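Long-range contacts in protein phosphatase Slingshot homolog 2 (Homo sapiens, PDB 2NT2), which dephosphorylates and activates the actin-depolymerizing factor cofilin through its dual-specificity phosphatase domain, the part present here, and so regulates actin filament dynamics: residues 4-8 / 117-122; 7-11 / 102-107. The protein carries 1 engineered substitution. All blocks are in the same frame, centred on the assembly; numbering follows the deposited sequence.

Both contacts tie an edge strand of the central sheet, 5-8, to two consecutive helices, 94-107 and 111-121, and they share Ile7 and Phe8. Contact 1 reaches helix 111-121. It is partly buried, with apolar packing around Ile7 and a polar tie near each end, made by Arg122 and Tyr117. Contact 2 starts at the same strand, turns through the hairpin and meets the C-terminal part of helix 94-107, the preceding helix in the chain. It is more buried and mostly aromatic, with one histidine-tyrosine hydrogen bond. The two centres lie about 10 Å apart. Contact 1 approaches the active site through Arg122, whereas contact 2 lies away from it.

Contact 1 (4-8 / 117-122); sequences PTQIF and YVKERR
This is a strand-on-helix packing contact at the edge of the central sheet. Strand 5-8, an outermost strand, lies beside the last turn of helix 111-121. The axes of strand 5-8 and of residues 117-121 run nearly antiparallel, at 155°, with a closest approach of 9.0 Å. CA atoms are nearest at Thr5-Arg122 (6.3 Å) and Ile7-Val118 (6.7 Å). The strand is extended up to Gln6. Ile7 then turns to phi/psi -107/-38 and forms a classic beta bulge with Phe8 opposite Val11. Ile7 (chi1 and chi2 both m) packs its CG2 3.5 Å from Tyr117 CE2 and 4.1 Å from Val118 CG2. Its CD1 lies 4.1 Å from Arg121 CB. Tyr117, with chi1 t, points toward the strand, and its OH donates a hydrogen bond to Ile7 O at 2.9 Å. The Phe8 and Tyr117 rings are nearly parallel (11°) but slid apart, with centroids 5.2 Å apart. At the other end, Thr5 CG2 sits 3.8 Å from Arg121 CB. Arg122 has left helical geometry (-114/85), and its NH1 donates to Thr5 OG1 at 3.1 Å. The same guanidinium binds the carbonyls of Met90 and Gly91, just past the engineered Ser88 at the phosphocysteine position. The arrangement belongs to the α/β protein-tyrosine phosphatase fold, with a helix end and edge strand meeting beside the phosphate-binding loop.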
loop_
_atom_site.group_PDB
_atom_site.type_symbol
_atom_site.label_atom_id
_atom_site.label_comp_id
_atom_site.label_asym_id
_atom_site.label_seq_id
_atom_site.Cartn_x
_atom_site.Cartn_y
_atom_site.Cartn_z
ATOM N N PRO A 4 8.618 -4.663 -7.944
ATOM C CA PRO A 4 7.516 -4.549 -6.976
ATOM C C PRO A 4 7.347 -5.875 -6.247
ATOM O O PRO A 4 7.682 -6.928 -6.793
ATOM C CB PRO A 4 6.284 -4.274 -7.835
ATOM C CG PRO A 4 6.657 -4.784 -9.187
ATOM C CD PRO A 4 8.133 -4.530 -9.331
ATOM N N THR A 5 6.858 -5.830 -5.014
ATOM C CA THR A 5 6.780 -7.069 -4.238
ATOM C C THR A 5 5.333 -7.533 -4.124
ATOM O O THR A 5 4.494 -6.798 -3.610
ATOM C CB THR A 5 7.376 -6.906 -2.830
ATOM O OG1 THR A 5 8.703 -6.384 -2.914
ATOM C CG2 THR A 5 7.490 -8.264 -2.150
ATOM N N GLN A 6 5.063 -8.750 -4.592
ATOM C CA GLN A 6 3.718 -9.302 -4.479
ATOM C C GLN A 6 3.435 -9.704 -3.037
ATOM O O GLN A 6 4.146 -10.532 -2.469
ATOM C CB GLN A 6 3.509 -10.506 -5.403
ATOM C CG GLN A 6 2.032 -10.795 -5.649
ATOM C CD GLN A 6 1.772 -11.792 -6.755
ATOM O OE1 GLN A 6 2.663 -12.496 -7.225
ATOM N NE2 GLN A 6 0.516 -11.864 -7.189
ATOM N N ILE A 7 2.392 -9.112 -2.458
ATOM C CA ILE A 7 2.085 -9.457 -1.065
ATOM C C ILE A 7 0.840 -10.320 -0.972
ATOM O O ILE A 7 0.761 -11.237 -0.151
ATOM C CB ILE A 7 1.934 -8.187 -0.214
ATOM C CG1 ILE A 7 3.110 -7.215 -0.405
ATOM C CG2 ILE A 7 1.754 -8.544 1.245
ATOM C CD1 ILE A 7 4.463 -7.861 -0.157
ATOM N N PHE A 8 -0.134 -10.019 -1.823
ATOM C CA PHE A 8 -1.308 -10.875 -1.951
ATOM C C PHE A 8 -1.585 -11.134 -3.425
ATOM O O PHE A 8 -0.867 -10.543 -4.235
ATOM C CB PHE A 8 -2.515 -10.265 -1.244
ATOM C CG PHE A 8 -2.268 -10.148 0.256
ATOM C CD1 PHE A 8 -2.327 -8.916 0.877
ATOM C CD2 PHE A 8 -1.988 -11.276 1.011
ATOM C CE1 PHE A 8 -2.106 -8.803 2.236
ATOM C CE2 PHE A 8 -1.757 -11.179 2.370
ATOM C CZ PHE A 8 -1.822 -9.936 2.976
ATOM N N TYR A 117 4.516 -10.660 8.089
ATOM C CA TYR A 117 4.184 -11.213 6.779
ATOM C C TYR A 117 4.782 -10.334 5.683
ATOM O O TYR A 117 5.446 -10.808 4.767
ATOM C CB TYR A 117 2.672 -11.324 6.616
ATOM C CG TYR A 117 2.232 -11.890 5.286
ATOM C CD1 TYR A 117 2.201 -13.264 5.070
ATOM C CD2 TYR A 117 1.851 -11.052 4.244
ATOM C CE1 TYR A 117 1.798 -13.774 3.851
ATOM C CE2 TYR A 117 1.448 -11.560 3.021
ATOM C CZ TYR A 117 1.424 -12.927 2.833
ATOM O OH TYR A 117 1.025 -13.453 1.626
ATOM N N VAL A 118 4.538 -9.033 5.815
ATOM C CA VAL A 118 4.999 -8.061 4.834
ATOM C C VAL A 118 6.509 -7.877 4.898
ATOM O O VAL A 118 7.157 -7.735 3.859
ATOM C CB VAL A 118 4.312 -6.694 5.022
ATOM C CG1 VAL A 118 4.884 -5.685 4.037
ATOM C CG2 VAL A 118 2.802 -6.813 4.856
ATOM N N LYS A 119 7.080 -7.900 6.097
ATOM C CA LYS A 119 8.520 -7.672 6.236
ATOM C C LYS A 119 9.319 -8.792 5.578
ATOM O O LYS A 119 10.364 -8.546 4.979
ATOM C CB LYS A 119 8.914 -7.537 7.704
ATOM C CG LYS A 119 10.415 -7.506 7.946
ATOM C CD LYS A 119 11.011 -6.155 7.574
ATOM C CE LYS A 119 12.363 -5.949 8.234
ATOM N NZ LYS A 119 13.099 -4.777 7.682
ATOM N N GLU A 120 8.809 -10.008 5.690
ATOM C CA GLU A 120 9.449 -11.197 5.139
ATOM C C GLU A 120 9.634 -11.105 3.633
ATOM O O GLU A 120 10.699 -11.434 3.111
ATOM C CB GLU A 120 8.634 -12.448 5.477
ATOM C CG GLU A 120 9.457 -13.520 6.175
ATOM C CD GLU A 120 8.925 -14.913 5.920
ATOM O OE1 GLU A 120 9.256 -15.491 4.862
ATOM O OE2 GLU A 120 8.185 -15.440 6.781
ATOM N N ARG A 121 8.608 -10.664 2.911
ATOM C CA ARG A 121 8.701 -10.534 1.462
ATOM C C ARG A 121 9.373 -9.245 1.028
ATOM O O ARG A 121 10.175 -9.220 0.094
ATOM C CB ARG A 121 7.289 -10.620 0.856
ATOM C CG ARG A 121 6.698 -12.002 1.031
ATOM C CD ARG A 121 5.240 -11.997 1.465
ATOM N NE ARG A 121 4.966 -13.152 2.324
ATOM C CZ ARG A 121 4.468 -14.308 1.903
ATOM N NH1 ARG A 121 4.181 -14.465 0.616
ATOM N NH2 ARG A 121 4.266 -15.296 2.761
ATOM N N ARG A 122 9.047 -8.149 1.706
ATOM C CA ARG A 122 9.697 -6.879 1.373
ATOM C C ARG A 122 10.559 -6.410 2.541
ATOM O O ARG A 122 10.119 -5.648 3.396
ATOM C CB ARG A 122 8.674 -5.818 0.981
ATOM C CG ARG A 122 9.314 -4.510 0.549
ATOM C CD ARG A 122 8.544 -3.860 -0.591
ATOM N NE ARG A 122 9.207 -2.623 -1.008
ATOM C CZ ARG A 122 9.792 -2.477 -2.192
ATOM N NH1 ARG A 122 9.775 -3.481 -3.054
ATOM N NH2 ARG A 122 10.377 -1.330 -2.504
#

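Contact 2 (7-11 / 102-107); sequences IFEHV and YAMKEY
A beta hairpin, closed by a type I turn from Phe8 to Val11, packs against the C-terminal part of helix 94-107 in this α/β phosphatase domain. The nearest CA pairs are Phe8-Ala103 (8.9 Å) and Val11-Tyr102 (9.9 Å). Ile7 and Phe8 form a classic bulge: Ile7 N and Phe8 N both bond to Val11 O, at 2.8 and 3.3 Å. Val11 N returns a bond to Phe8 O at 3.1 Å. Phe8 (chi1 m) points toward the helix. Its CZ lies 3.6 Å from Ala103 CB, and one face receives the edge of Tyr107 in a T-shaped pair, with centroids 4.6 Å apart and planes at 70°. Glu9 N donates to a water at 3.2 Å, which is weakly linked to Tyr107 OH at 3.3 Å. The CA-to-CB bond of His10 points toward the helix and, with chi1 p, its CE1 lies 3.4 Å from Tyr107 OH. His10 NE2 and Tyr102 OH share a 2.8 Å hydrogen bond, with Tyr102 at chi1 t. Last, Val11 CG2 touches Tyr102 CE2 at 4.2 Å.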
loop_
_atom_site.group_PDB
_atom_site.type_symbol
_atom_site.label_atom_id
_atom_site.label_comp_id
_atom_site.label_asym_id
_atom_site.label_seq_id
_atom_site.Cartn_x
_atom_site.Cartn_y
_atom_site.Cartn_z
ATOM N N ILE A 7 2.392 -9.112 -2.458
ATOM C CA ILE A 7 2.085 -9.457 -1.065
ATOM C C ILE A 7 0.840 -10.320 -0.972
ATOM O O ILE A 7 0.761 -11.237 -0.151
ATOM C CB ILE A 7 1.934 -8.187 -0.214
ATOM C CG1 ILE A 7 3.110 -7.215 -0.405
ATOM C CG2 ILE A 7 1.754 -8.544 1.245
ATOM C CD1 ILE A 7 4.463 -7.861 -0.157
ATOM N N PHE A 8 -0.134 -10.019 -1.823
ATOM C CA PHE A 8 -1.308 -10.875 -1.951
ATOM C C PHE A 8 -1.585 -11.134 -3.425
ATOM O O PHE A 8 -0.867 -10.543 -4.235
ATOM C CB PHE A 8 -2.515 -10.265 -1.244
ATOM C CG PHE A 8 -2.268 -10.148 0.256
ATOM C CD1 PHE A 8 -2.327 -8.916 0.877
ATOM C CD2 PHE A 8 -1.988 -11.276 1.011
ATOM C CE1 PHE A 8 -2.106 -8.803 2.236
ATOM C CE2 PHE A 8 -1.757 -11.179 2.370
ATOM C CZ PHE A 8 -1.822 -9.936 2.976
ATOM N N GLU A 9 -2.546 -11.998 -3.719
ATOM C CA GLU A 9 -2.869 -12.300 -5.112
ATOM C C GLU A 9 -3.060 -11.002 -5.898
ATOM O O GLU A 9 -2.555 -10.862 -7.004
ATOM C CB GLU A 9 -4.106 -13.184 -5.219
ATOM C CG GLU A 9 -5.240 -12.646 -6.065
ATOM C CD GLU A 9 -5.133 -12.971 -7.539
ATOM O OE1 GLU A 9 -6.149 -13.384 -8.132
ATOM O OE2 GLU A 9 -4.033 -12.802 -8.121
ATOM N N HIS A 10 -3.752 -10.062 -5.259
ATOM C CA HIS A 10 -4.155 -8.816 -5.887
ATOM C C HIS A 10 -3.384 -7.606 -5.394
ATOM O O HIS A 10 -3.824 -6.469 -5.619
ATOM C CB HIS A 10 -5.660 -8.607 -5.648
ATOM C CG HIS A 10 -5.997 -8.468 -4.194
ATOM N ND1 HIS A 10 -5.711 -9.435 -3.257
ATOM C CD2 HIS A 10 -6.599 -7.461 -3.516
ATOM C CE1 HIS A 10 -6.124 -9.032 -2.065
ATOM N NE2 HIS A 10 -6.669 -7.832 -2.195
ATOM N N VAL A 11 -2.245 -7.792 -4.725
ATOM C CA VAL A 11 -1.575 -6.639 -4.111
ATOM C C VAL A 11 -0.069 -6.674 -4.333
ATOM O O VAL A 11 0.597 -7.653 -3.988
ATOM C CB VAL A 11 -1.826 -6.539 -2.595
ATOM C CG1 VAL A 11 -1.066 -5.366 -1.985
ATOM C CG2 VAL A 11 -3.312 -6.422 -2.291
ATOM N N TYR A 102 -4.032 -2.939 5.485
ATOM C CA TYR A 102 -5.049 -3.637 4.697
ATOM C C TYR A 102 -5.136 -5.110 5.105
ATOM O O TYR A 102 -6.229 -5.649 5.264
ATOM C CB TYR A 102 -4.753 -3.519 3.205
ATOM C CG TYR A 102 -5.642 -4.390 2.344
ATOM C CD1 TYR A 102 -6.956 -4.023 2.082
ATOM C CD2 TYR A 102 -5.172 -5.574 1.794
ATOM C CE1 TYR A 102 -7.779 -4.809 1.300
ATOM C CE2 TYR A 102 -5.988 -6.368 1.008
ATOM C CZ TYR A 102 -7.290 -5.981 0.763
ATOM O OH TYR A 102 -8.098 -6.775 -0.022
ATOM N N ALA A 103 -3.988 -5.750 5.277
ATOM C CA ALA A 103 -3.919 -7.152 5.673
ATOM C C ALA A 103 -4.543 -7.390 7.042
ATOM O O ALA A 103 -5.270 -8.368 7.251
ATOM C CB ALA A 103 -2.480 -7.641 5.646
ATOM N N MET A 104 -4.292 -6.489 7.988
ATOM C CA MET A 104 -4.938 -6.563 9.300
ATOM C C MET A 104 -6.457 -6.547 9.143
ATOM O O MET A 104 -7.179 -7.404 9.642
ATOM C CB MET A 104 -4.524 -5.376 10.166
ATOM C CG MET A 104 -3.131 -5.442 10.751
ATOM S SD MET A 104 -2.561 -3.864 11.415
ATOM C CE MET A 104 -3.659 -3.643 12.806
ATOM N N LYS A 105 -6.926 -5.534 8.419
ATOM C CA LYS A 105 -8.353 -5.388 8.166
ATOM C C LYS A 105 -8.925 -6.564 7.380
ATOM O O LYS A 105 -9.905 -7.186 7.790
ATOM C CB LYS A 105 -8.625 -4.087 7.402
ATOM C CG LYS A 105 -10.111 -3.763 7.313
ATOM C CD LYS A 105 -10.361 -2.264 7.265
ATOM C CE LYS A 105 -11.729 -1.976 6.655
ATOM N NZ LYS A 105 -12.803 -2.747 7.345
ATOM N N GLU A 106 -8.309 -6.858 6.243
ATOM C CA GLU A 106 -8.818 -7.827 5.283
ATOM C C GLU A 106 -8.812 -9.247 5.820
ATOM O O GLU A 106 -9.837 -9.938 5.763
ATOM C CB GLU A 106 -8.016 -7.740 3.982
ATOM C CG GLU A 106 -8.416 -8.697 2.883
ATOM C CD GLU A 106 -9.857 -8.574 2.444
ATOM O OE1 GLU A 106 -10.258 -7.552 1.854
ATOM O OE2 GLU A 106 -10.622 -9.533 2.695
ATOM N N TYR A 107 -7.673 -9.723 6.336
ATOM C CA TYR A 107 -7.630 -11.120 6.770
ATOM C C TYR A 107 -7.726 -11.245 8.283
ATOM O O TYR A 107 -7.677 -12.351 8.823
ATOM C CB TYR A 107 -6.378 -11.816 6.221
ATOM C CG TYR A 107 -6.242 -11.625 4.719
ATOM C CD1 TYR A 107 -5.126 -10.997 4.185
ATOM C CD2 TYR A 107 -7.226 -12.060 3.840
ATOM C CE1 TYR A 107 -5.001 -10.821 2.818
ATOM C CE2 TYR A 107 -7.109 -11.885 2.474
ATOM C CZ TYR A 107 -5.985 -11.263 1.965
ATOM O OH TYR A 107 -5.857 -11.083 0.608
HETATM O O HOH W 1 -4.428 -13.253 -1.426
#